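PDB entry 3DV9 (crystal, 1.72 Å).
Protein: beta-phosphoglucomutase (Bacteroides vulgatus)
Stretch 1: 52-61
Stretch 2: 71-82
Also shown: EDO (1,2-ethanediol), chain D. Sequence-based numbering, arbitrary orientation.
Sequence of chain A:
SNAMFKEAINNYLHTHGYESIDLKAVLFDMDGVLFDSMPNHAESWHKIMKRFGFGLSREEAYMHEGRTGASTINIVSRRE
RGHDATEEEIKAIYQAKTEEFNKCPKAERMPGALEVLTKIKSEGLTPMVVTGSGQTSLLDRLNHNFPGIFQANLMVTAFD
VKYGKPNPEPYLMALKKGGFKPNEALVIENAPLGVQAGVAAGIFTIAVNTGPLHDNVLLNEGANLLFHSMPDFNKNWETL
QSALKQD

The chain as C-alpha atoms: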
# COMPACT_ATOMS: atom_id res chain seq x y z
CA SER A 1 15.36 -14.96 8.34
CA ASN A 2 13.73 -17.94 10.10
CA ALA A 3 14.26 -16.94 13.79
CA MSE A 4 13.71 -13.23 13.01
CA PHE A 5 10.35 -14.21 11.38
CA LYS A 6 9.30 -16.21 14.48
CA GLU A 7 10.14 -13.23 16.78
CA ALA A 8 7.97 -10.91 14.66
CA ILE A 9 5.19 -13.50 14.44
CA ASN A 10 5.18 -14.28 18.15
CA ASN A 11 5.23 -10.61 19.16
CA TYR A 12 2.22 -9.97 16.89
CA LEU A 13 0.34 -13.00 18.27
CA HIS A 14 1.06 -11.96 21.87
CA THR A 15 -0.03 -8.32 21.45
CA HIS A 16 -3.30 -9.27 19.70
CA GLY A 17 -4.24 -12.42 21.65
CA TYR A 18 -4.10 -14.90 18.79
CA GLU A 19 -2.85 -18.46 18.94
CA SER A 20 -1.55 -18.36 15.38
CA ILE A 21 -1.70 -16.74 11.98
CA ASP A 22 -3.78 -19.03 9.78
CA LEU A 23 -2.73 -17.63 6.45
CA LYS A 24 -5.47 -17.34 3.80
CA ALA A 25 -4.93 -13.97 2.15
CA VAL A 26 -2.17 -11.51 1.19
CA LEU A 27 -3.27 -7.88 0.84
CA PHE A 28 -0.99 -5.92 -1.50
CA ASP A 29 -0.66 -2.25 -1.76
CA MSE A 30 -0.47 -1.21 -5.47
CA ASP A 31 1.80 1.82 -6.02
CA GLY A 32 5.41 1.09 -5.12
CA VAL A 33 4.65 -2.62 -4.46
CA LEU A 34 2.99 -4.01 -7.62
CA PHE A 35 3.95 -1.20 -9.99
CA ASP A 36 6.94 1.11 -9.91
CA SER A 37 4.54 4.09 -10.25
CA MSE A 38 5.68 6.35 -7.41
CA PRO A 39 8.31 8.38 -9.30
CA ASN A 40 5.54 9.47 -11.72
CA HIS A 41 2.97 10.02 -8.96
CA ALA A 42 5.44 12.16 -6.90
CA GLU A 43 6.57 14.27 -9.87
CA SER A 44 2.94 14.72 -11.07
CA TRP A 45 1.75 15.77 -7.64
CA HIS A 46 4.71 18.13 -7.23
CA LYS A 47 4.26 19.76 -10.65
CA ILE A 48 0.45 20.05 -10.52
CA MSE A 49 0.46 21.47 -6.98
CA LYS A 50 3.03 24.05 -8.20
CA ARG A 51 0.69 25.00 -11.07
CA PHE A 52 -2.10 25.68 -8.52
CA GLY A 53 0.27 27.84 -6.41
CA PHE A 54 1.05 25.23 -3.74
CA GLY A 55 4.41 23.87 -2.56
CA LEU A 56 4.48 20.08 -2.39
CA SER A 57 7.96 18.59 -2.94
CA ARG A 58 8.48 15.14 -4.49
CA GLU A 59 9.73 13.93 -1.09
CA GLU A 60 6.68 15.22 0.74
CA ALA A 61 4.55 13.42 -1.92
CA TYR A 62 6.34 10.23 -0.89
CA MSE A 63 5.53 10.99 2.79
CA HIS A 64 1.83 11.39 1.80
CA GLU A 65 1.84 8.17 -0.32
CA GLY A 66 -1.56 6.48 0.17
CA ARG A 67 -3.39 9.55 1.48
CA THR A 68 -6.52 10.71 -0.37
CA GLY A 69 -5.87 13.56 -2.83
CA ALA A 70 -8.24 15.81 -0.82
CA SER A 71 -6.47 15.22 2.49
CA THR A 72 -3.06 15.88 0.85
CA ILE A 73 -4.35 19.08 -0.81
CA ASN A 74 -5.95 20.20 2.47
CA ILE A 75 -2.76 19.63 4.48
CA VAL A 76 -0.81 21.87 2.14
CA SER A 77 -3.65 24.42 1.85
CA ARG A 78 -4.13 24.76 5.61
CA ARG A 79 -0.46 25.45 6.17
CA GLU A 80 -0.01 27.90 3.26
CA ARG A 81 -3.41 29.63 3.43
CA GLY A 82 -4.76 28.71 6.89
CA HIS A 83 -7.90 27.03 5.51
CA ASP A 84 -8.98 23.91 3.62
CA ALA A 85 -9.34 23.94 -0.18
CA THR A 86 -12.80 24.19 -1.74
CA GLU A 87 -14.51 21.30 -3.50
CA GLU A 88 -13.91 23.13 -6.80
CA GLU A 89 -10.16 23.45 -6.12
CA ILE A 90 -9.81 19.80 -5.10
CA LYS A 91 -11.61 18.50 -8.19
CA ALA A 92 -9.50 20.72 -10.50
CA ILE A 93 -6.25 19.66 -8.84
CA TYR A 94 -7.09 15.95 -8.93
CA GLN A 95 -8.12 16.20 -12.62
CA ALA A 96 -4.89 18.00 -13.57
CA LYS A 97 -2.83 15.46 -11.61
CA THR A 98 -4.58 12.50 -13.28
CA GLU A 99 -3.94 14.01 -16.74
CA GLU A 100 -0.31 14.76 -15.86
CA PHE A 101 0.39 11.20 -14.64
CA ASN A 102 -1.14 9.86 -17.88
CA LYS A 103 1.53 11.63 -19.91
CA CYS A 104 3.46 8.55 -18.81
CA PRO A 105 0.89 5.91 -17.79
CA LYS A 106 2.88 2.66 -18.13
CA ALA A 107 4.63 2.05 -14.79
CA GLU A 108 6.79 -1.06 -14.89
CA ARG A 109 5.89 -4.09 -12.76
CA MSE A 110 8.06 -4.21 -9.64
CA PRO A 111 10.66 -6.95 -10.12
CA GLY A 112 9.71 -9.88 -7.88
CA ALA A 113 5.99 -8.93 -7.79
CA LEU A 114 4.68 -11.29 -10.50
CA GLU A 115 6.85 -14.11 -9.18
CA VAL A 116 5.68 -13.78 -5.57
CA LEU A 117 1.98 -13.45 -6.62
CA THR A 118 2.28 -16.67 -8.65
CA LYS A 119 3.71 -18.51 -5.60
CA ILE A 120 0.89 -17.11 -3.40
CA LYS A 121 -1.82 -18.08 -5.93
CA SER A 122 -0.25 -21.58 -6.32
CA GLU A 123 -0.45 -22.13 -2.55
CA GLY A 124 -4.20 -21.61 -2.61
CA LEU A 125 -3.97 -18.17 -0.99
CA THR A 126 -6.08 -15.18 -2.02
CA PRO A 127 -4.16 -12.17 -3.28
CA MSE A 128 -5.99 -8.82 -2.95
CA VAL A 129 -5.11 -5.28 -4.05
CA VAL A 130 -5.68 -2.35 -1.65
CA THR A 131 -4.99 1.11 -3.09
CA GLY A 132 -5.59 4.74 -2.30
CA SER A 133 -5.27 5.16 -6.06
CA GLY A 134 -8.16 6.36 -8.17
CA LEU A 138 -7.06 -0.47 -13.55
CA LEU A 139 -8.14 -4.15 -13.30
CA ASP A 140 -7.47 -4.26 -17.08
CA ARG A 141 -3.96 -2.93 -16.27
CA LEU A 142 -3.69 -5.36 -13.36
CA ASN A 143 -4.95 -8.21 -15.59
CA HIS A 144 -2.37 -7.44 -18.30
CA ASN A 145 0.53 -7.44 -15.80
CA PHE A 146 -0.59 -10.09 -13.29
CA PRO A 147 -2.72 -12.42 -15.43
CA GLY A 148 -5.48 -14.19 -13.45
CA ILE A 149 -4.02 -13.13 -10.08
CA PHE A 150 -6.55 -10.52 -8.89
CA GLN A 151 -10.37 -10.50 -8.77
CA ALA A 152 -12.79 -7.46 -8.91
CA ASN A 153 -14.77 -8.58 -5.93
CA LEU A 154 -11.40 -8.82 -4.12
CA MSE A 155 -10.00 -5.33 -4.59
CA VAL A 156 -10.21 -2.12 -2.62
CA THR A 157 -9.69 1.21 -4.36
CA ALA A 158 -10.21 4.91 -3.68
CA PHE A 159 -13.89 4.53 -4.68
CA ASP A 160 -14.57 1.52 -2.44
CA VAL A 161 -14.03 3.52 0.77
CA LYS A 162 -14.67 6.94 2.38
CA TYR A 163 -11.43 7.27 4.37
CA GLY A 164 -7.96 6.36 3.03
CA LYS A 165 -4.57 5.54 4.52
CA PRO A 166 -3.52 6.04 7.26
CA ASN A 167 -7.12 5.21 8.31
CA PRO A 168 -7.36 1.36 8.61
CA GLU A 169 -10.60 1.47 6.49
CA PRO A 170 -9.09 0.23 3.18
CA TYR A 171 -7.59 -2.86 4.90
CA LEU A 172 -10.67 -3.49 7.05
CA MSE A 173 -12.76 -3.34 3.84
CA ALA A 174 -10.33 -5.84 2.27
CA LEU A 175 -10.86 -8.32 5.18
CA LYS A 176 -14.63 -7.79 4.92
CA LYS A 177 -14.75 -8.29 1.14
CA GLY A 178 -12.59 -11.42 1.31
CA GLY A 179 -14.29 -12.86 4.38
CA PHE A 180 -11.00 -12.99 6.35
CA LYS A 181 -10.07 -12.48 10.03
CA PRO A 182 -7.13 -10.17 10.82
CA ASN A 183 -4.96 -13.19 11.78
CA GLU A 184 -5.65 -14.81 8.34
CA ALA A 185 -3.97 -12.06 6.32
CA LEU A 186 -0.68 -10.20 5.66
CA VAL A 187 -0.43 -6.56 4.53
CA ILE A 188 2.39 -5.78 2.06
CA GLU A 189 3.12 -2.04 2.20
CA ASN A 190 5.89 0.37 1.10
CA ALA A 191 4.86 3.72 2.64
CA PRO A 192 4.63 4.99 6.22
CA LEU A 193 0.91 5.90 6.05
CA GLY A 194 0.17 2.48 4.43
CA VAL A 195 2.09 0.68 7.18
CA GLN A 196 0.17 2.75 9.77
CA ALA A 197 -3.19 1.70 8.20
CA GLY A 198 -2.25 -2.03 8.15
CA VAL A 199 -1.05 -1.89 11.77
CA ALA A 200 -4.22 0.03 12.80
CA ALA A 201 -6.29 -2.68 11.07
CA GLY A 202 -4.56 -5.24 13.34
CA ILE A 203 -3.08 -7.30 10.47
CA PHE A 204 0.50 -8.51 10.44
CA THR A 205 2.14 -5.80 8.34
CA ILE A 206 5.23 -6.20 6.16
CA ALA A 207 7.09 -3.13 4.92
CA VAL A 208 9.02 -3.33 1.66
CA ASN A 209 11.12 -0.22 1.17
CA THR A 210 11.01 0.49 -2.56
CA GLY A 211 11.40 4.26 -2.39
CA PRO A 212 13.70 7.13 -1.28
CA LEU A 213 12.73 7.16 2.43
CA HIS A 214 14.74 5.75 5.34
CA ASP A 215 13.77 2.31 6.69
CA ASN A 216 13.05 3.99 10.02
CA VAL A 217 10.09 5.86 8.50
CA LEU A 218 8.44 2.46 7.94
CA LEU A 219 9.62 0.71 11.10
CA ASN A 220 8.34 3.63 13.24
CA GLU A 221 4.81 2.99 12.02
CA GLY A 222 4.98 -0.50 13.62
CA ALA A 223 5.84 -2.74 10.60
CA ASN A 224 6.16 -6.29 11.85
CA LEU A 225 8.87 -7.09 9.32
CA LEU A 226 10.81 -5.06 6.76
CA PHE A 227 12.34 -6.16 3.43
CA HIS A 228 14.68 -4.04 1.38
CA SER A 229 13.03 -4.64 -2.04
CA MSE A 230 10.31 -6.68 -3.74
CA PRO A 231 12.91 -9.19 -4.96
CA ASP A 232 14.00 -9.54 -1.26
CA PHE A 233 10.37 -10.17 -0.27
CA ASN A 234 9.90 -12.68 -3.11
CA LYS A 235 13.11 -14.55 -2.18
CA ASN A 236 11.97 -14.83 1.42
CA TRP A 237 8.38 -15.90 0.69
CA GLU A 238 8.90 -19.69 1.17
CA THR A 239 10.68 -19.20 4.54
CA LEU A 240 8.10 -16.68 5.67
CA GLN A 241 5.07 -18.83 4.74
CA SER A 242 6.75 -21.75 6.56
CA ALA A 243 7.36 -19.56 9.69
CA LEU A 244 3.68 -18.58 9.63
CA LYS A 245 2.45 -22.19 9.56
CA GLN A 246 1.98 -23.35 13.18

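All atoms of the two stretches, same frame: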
# COMPACT_ATOMS: atom_id res chain seq x y z
N PHE A 52 -1.00 25.10 -9.32
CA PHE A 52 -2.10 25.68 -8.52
C PHE A 52 -1.60 26.60 -7.38
O PHE A 52 -2.35 27.07 -6.56
CB PHE A 52 -2.99 24.56 -7.99
CG PHE A 52 -3.93 24.01 -9.01
CD1 PHE A 52 -5.27 24.43 -9.04
CD2 PHE A 52 -3.51 23.06 -9.94
CE1 PHE A 52 -6.16 23.94 -9.97
CE2 PHE A 52 -4.40 22.54 -10.91
CZ PHE A 52 -5.72 22.97 -10.92
N GLY A 53 -0.30 26.89 -7.37
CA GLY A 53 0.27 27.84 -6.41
C GLY A 53 0.64 27.26 -5.06
O GLY A 53 0.87 28.01 -4.11
N PHE A 54 0.73 25.93 -4.97
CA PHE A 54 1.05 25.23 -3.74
C PHE A 54 2.44 24.56 -3.78
O PHE A 54 2.86 24.06 -4.83
CB PHE A 54 0.03 24.11 -3.47
CG PHE A 54 -1.38 24.58 -3.18
CD1 PHE A 54 -1.66 25.36 -2.05
CD2 PHE A 54 -2.43 24.20 -4.02
CE1 PHE A 54 -2.98 25.79 -1.76
CE2 PHE A 54 -3.78 24.63 -3.74
CZ PHE A 54 -4.04 25.42 -2.61
N GLY A 55 3.10 24.49 -2.64
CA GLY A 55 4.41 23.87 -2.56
C GLY A 55 4.34 22.48 -1.96
O GLY A 55 4.31 22.33 -0.75
N LEU A 56 4.35 21.47 -2.83
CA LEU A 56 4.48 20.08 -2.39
C LEU A 56 5.69 19.47 -3.10
O LEU A 56 5.68 19.29 -4.32
CB LEU A 56 3.19 19.30 -2.69
CG LEU A 56 3.11 17.81 -2.28
CD1 LEU A 56 2.98 17.61 -0.74
CD2 LEU A 56 1.94 17.09 -2.99
N SER A 57 6.75 19.19 -2.34
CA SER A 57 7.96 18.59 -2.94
C SER A 57 7.70 17.12 -3.24
O SER A 57 6.80 16.50 -2.65
CB SER A 57 9.16 18.72 -2.00
OG SER A 57 9.07 17.76 -0.96
N ARG A 58 8.51 16.57 -4.15
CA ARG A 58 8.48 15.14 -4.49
C ARG A 58 8.62 14.28 -3.25
O ARG A 58 7.92 13.28 -3.12
CB ARG A 58 9.60 14.78 -5.47
CG ARG A 58 9.35 15.27 -6.89
CD ARG A 58 10.68 15.46 -7.62
NE ARG A 58 10.49 16.29 -8.82
CZ ARG A 58 10.84 17.56 -8.95
NH1 ARG A 58 11.47 18.21 -7.97
NH2 ARG A 58 10.57 18.19 -10.08
N GLU A 59 9.52 14.66 -2.34
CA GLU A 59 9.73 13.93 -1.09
C GLU A 59 8.51 13.99 -0.17
O GLU A 59 8.13 12.99 0.41
CB GLU A 59 10.93 14.47 -0.35
CG GLU A 59 12.22 14.05 -1.02
CD GLU A 59 12.65 15.00 -2.13
OE1 GLU A 59 12.06 16.10 -2.29
OE2 GLU A 59 13.62 14.63 -2.84
N GLU A 60 7.89 15.16 -0.05
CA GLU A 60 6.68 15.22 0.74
C GLU A 60 5.55 14.39 0.11
O GLU A 60 4.76 13.77 0.84
CB GLU A 60 6.25 16.66 1.06
CG GLU A 60 5.28 16.71 2.25
CD GLU A 60 4.59 18.05 2.39
OE1 GLU A 60 3.63 18.14 3.20
OE2 GLU A 60 4.99 18.99 1.69
N ALA A 61 5.49 14.33 -1.23
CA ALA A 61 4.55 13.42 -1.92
C ALA A 61 4.75 11.96 -1.51
O ALA A 61 3.80 11.22 -1.32
CB ALA A 61 4.63 13.56 -3.46
N SER A 71 -7.13 15.06 1.20
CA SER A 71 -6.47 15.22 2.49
C SER A 71 -5.07 15.82 2.26
O SER A 71 -4.68 16.77 2.95
CB SER A 71 -6.45 13.90 3.27
OG SER A 71 -5.69 14.02 4.46
N THR A 72 -4.36 15.32 1.26
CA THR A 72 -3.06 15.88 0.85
C THR A 72 -3.15 17.37 0.45
O THR A 72 -2.34 18.20 0.88
CB THR A 72 -2.40 15.08 -0.31
OG1 THR A 72 -2.11 13.73 0.12
CG2 THR A 72 -1.07 15.73 -0.74
N ILE A 73 -4.13 17.69 -0.40
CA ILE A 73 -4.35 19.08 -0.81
C ILE A 73 -4.67 19.94 0.41
O ILE A 73 -4.14 21.04 0.57
CB ILE A 73 -5.48 19.19 -1.87
CG1 ILE A 73 -5.07 18.46 -3.16
CG2 ILE A 73 -5.83 20.67 -2.19
CD1 ILE A 73 -6.28 18.05 -4.05
N ASN A 74 -5.54 19.42 1.29
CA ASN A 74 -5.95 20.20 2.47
C ASN A 74 -4.84 20.43 3.49
O ASN A 74 -4.78 21.51 4.11
CB ASN A 74 -7.18 19.59 3.14
CG ASN A 74 -8.46 19.92 2.41
OD1 ASN A 74 -8.47 20.83 1.57
ND2 ASN A 74 -9.53 19.18 2.70
N ILE A 75 -3.94 19.45 3.63
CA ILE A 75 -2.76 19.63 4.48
C ILE A 75 -1.95 20.81 3.99
O ILE A 75 -1.63 21.72 4.76
CB ILE A 75 -1.86 18.34 4.53
CG1 ILE A 75 -2.54 17.26 5.37
CG2 ILE A 75 -0.45 18.66 5.08
CD1 ILE A 75 -2.03 15.85 5.06
N VAL A 76 -1.64 20.82 2.70
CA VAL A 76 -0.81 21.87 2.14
C VAL A 76 -1.55 23.21 2.15
O VAL A 76 -0.95 24.26 2.41
CB VAL A 76 -0.35 21.53 0.70
CG1 VAL A 76 0.52 22.64 0.14
CG2 VAL A 76 0.38 20.19 0.68
N SER A 77 -2.85 23.19 1.85
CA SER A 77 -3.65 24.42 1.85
C SER A 77 -3.72 25.08 3.24
O SER A 77 -3.53 26.30 3.38
CB SER A 77 -5.06 24.16 1.32
OG SER A 77 -5.81 25.37 1.28
N ARG A 78 -4.00 24.26 4.25
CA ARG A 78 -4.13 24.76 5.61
C ARG A 78 -2.86 25.47 6.03
O ARG A 78 -2.91 26.55 6.61
CB ARG A 78 -4.45 23.65 6.60
CG ARG A 78 -5.90 23.25 6.63
CD ARG A 78 -6.23 22.39 7.86
NE ARG A 78 -5.51 21.11 7.89
CZ ARG A 78 -5.89 20.01 7.24
NH1 ARG A 78 -6.99 20.01 6.49
NH2 ARG A 78 -5.16 18.90 7.33
N ARG A 79 -1.72 24.88 5.73
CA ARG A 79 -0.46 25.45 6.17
C ARG A 79 -0.03 26.69 5.39
O ARG A 79 0.61 27.57 5.96
CB ARG A 79 0.64 24.40 6.20
CG ARG A 79 1.39 24.22 4.92
CD ARG A 79 2.31 23.04 5.05
NE ARG A 79 2.98 22.76 3.78
CZ ARG A 79 3.42 21.57 3.42
NH1 ARG A 79 3.23 20.53 4.23
NH2 ARG A 79 4.01 21.42 2.24
N GLU A 80 -0.40 26.77 4.11
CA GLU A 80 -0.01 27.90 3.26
C GLU A 80 -1.01 29.05 3.32
O GLU A 80 -0.63 30.21 3.17
CB GLU A 80 0.19 27.46 1.81
CG GLU A 80 1.40 26.57 1.59
CD GLU A 80 1.80 26.44 0.13
OE1 GLU A 80 1.14 27.06 -0.75
OE2 GLU A 80 2.80 25.74 -0.13
N ARG A 81 -2.28 28.71 3.55
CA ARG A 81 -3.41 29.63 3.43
C ARG A 81 -4.26 29.71 4.70
O ARG A 81 -5.11 30.58 4.83
CB ARG A 81 -4.32 29.21 2.26
CG ARG A 81 -3.62 29.14 0.92
CD ARG A 81 -4.63 29.04 -0.23
NE ARG A 81 -5.44 27.82 -0.18
CZ ARG A 81 -6.41 27.53 -1.04
NH1 ARG A 81 -6.71 28.36 -2.03
NH2 ARG A 81 -7.11 26.41 -0.90
N GLY A 82 -4.05 28.75 5.61
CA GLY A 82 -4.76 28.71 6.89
C GLY A 82 -6.20 28.20 6.84
O GLY A 82 -6.94 28.36 7.81
C1 EDO D . 12.04 11.87 -5.42
O1 EDO D . 12.64 13.12 -5.82
C2 EDO D . 12.97 10.99 -4.58
O2 EDO D . 14.37 11.19 -4.90

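Contact between the loop 52-57, with the helical turn that follows it, and the helix 71-81 of beta-phosphoglucomutase, burying 472 Å² counted over both sides. Phe54 covers the most surface. Its CA-to-CB bond points sideways, but with chi1 in m the ring swings nearer the helix and becomes buried against Val76, Ser77, Glu80 and Arg81. Phe54 CB lies 3.9 Å from Val76 CG1, while Phe54 CE1 is 3.9 Å from Ser77 CA, so the ring reaches the helix backbone itself. At the far end of the ring, Phe54 CZ sits 3.5 Å from Arg81 CZ, over one face of the guanidinium, which meets the phenyl ring at its edge. That guanidinium is held in place from within its own helix: Ser77 OG accepts hydrogen bonds from Arg81 NE (2.9 Å) and Arg81 NH2 (2.7 Å).

Glu80, exposed and with its CA-to-CB bond pointing toward the loop, binds the loop backbone. Glu80 OE2 accepts a hydrogen bond from Gly55 N at 2.8 Å, giving the loop amide a charged acceptor, and Glu80 OE1 approaches Phe54 CA at 3.5 Å, near the plane of the phenyl ring. Glycine suits position 55, since an ideal CB there would lie only 3.2 Å from Glu80 OE2, a tight approach. Gly53 is explained by its own backbone instead: at phi 86° and psi 16° a CB would be jammed against the preceding carbonyl oxygen.

The CA-to-CB bond of Val76 points toward the loop, and the side chain fills the space between two apolar partners. While CG1 meets Phe54, Val76 CG2 packs 3.9 Å from Leu56 CD1. The other methyl of this buried leucine, Leu56 CD2, reaches Thr72 CG2 at 4.0 Å, extending the apolar contact by one helical turn.

A salt bridge closes the more polar side. The CA-to-CB bond of Arg79 points sideways to the loop, but an extended chain beyond chi1 (88°, p) brings its guanidinium to Glu60, whose side chain is also extended. The two groups pair in a bidentate arrangement: Arg79 NH1 donates to Glu60 OE1 at 2.6 Å and Arg79 NH2 to Glu60 OE2 at 2.7 Å. Arg79 NH2 also makes a weak hydrogen bond to Gly55 O (3.1 Å), so one long side chain ties the helix to both loop and helical turn. Glu60 is anchored in turn through its backbone, where Glu60 N donates to Ser57 OG (3.0 Å), the N-cap of its helix.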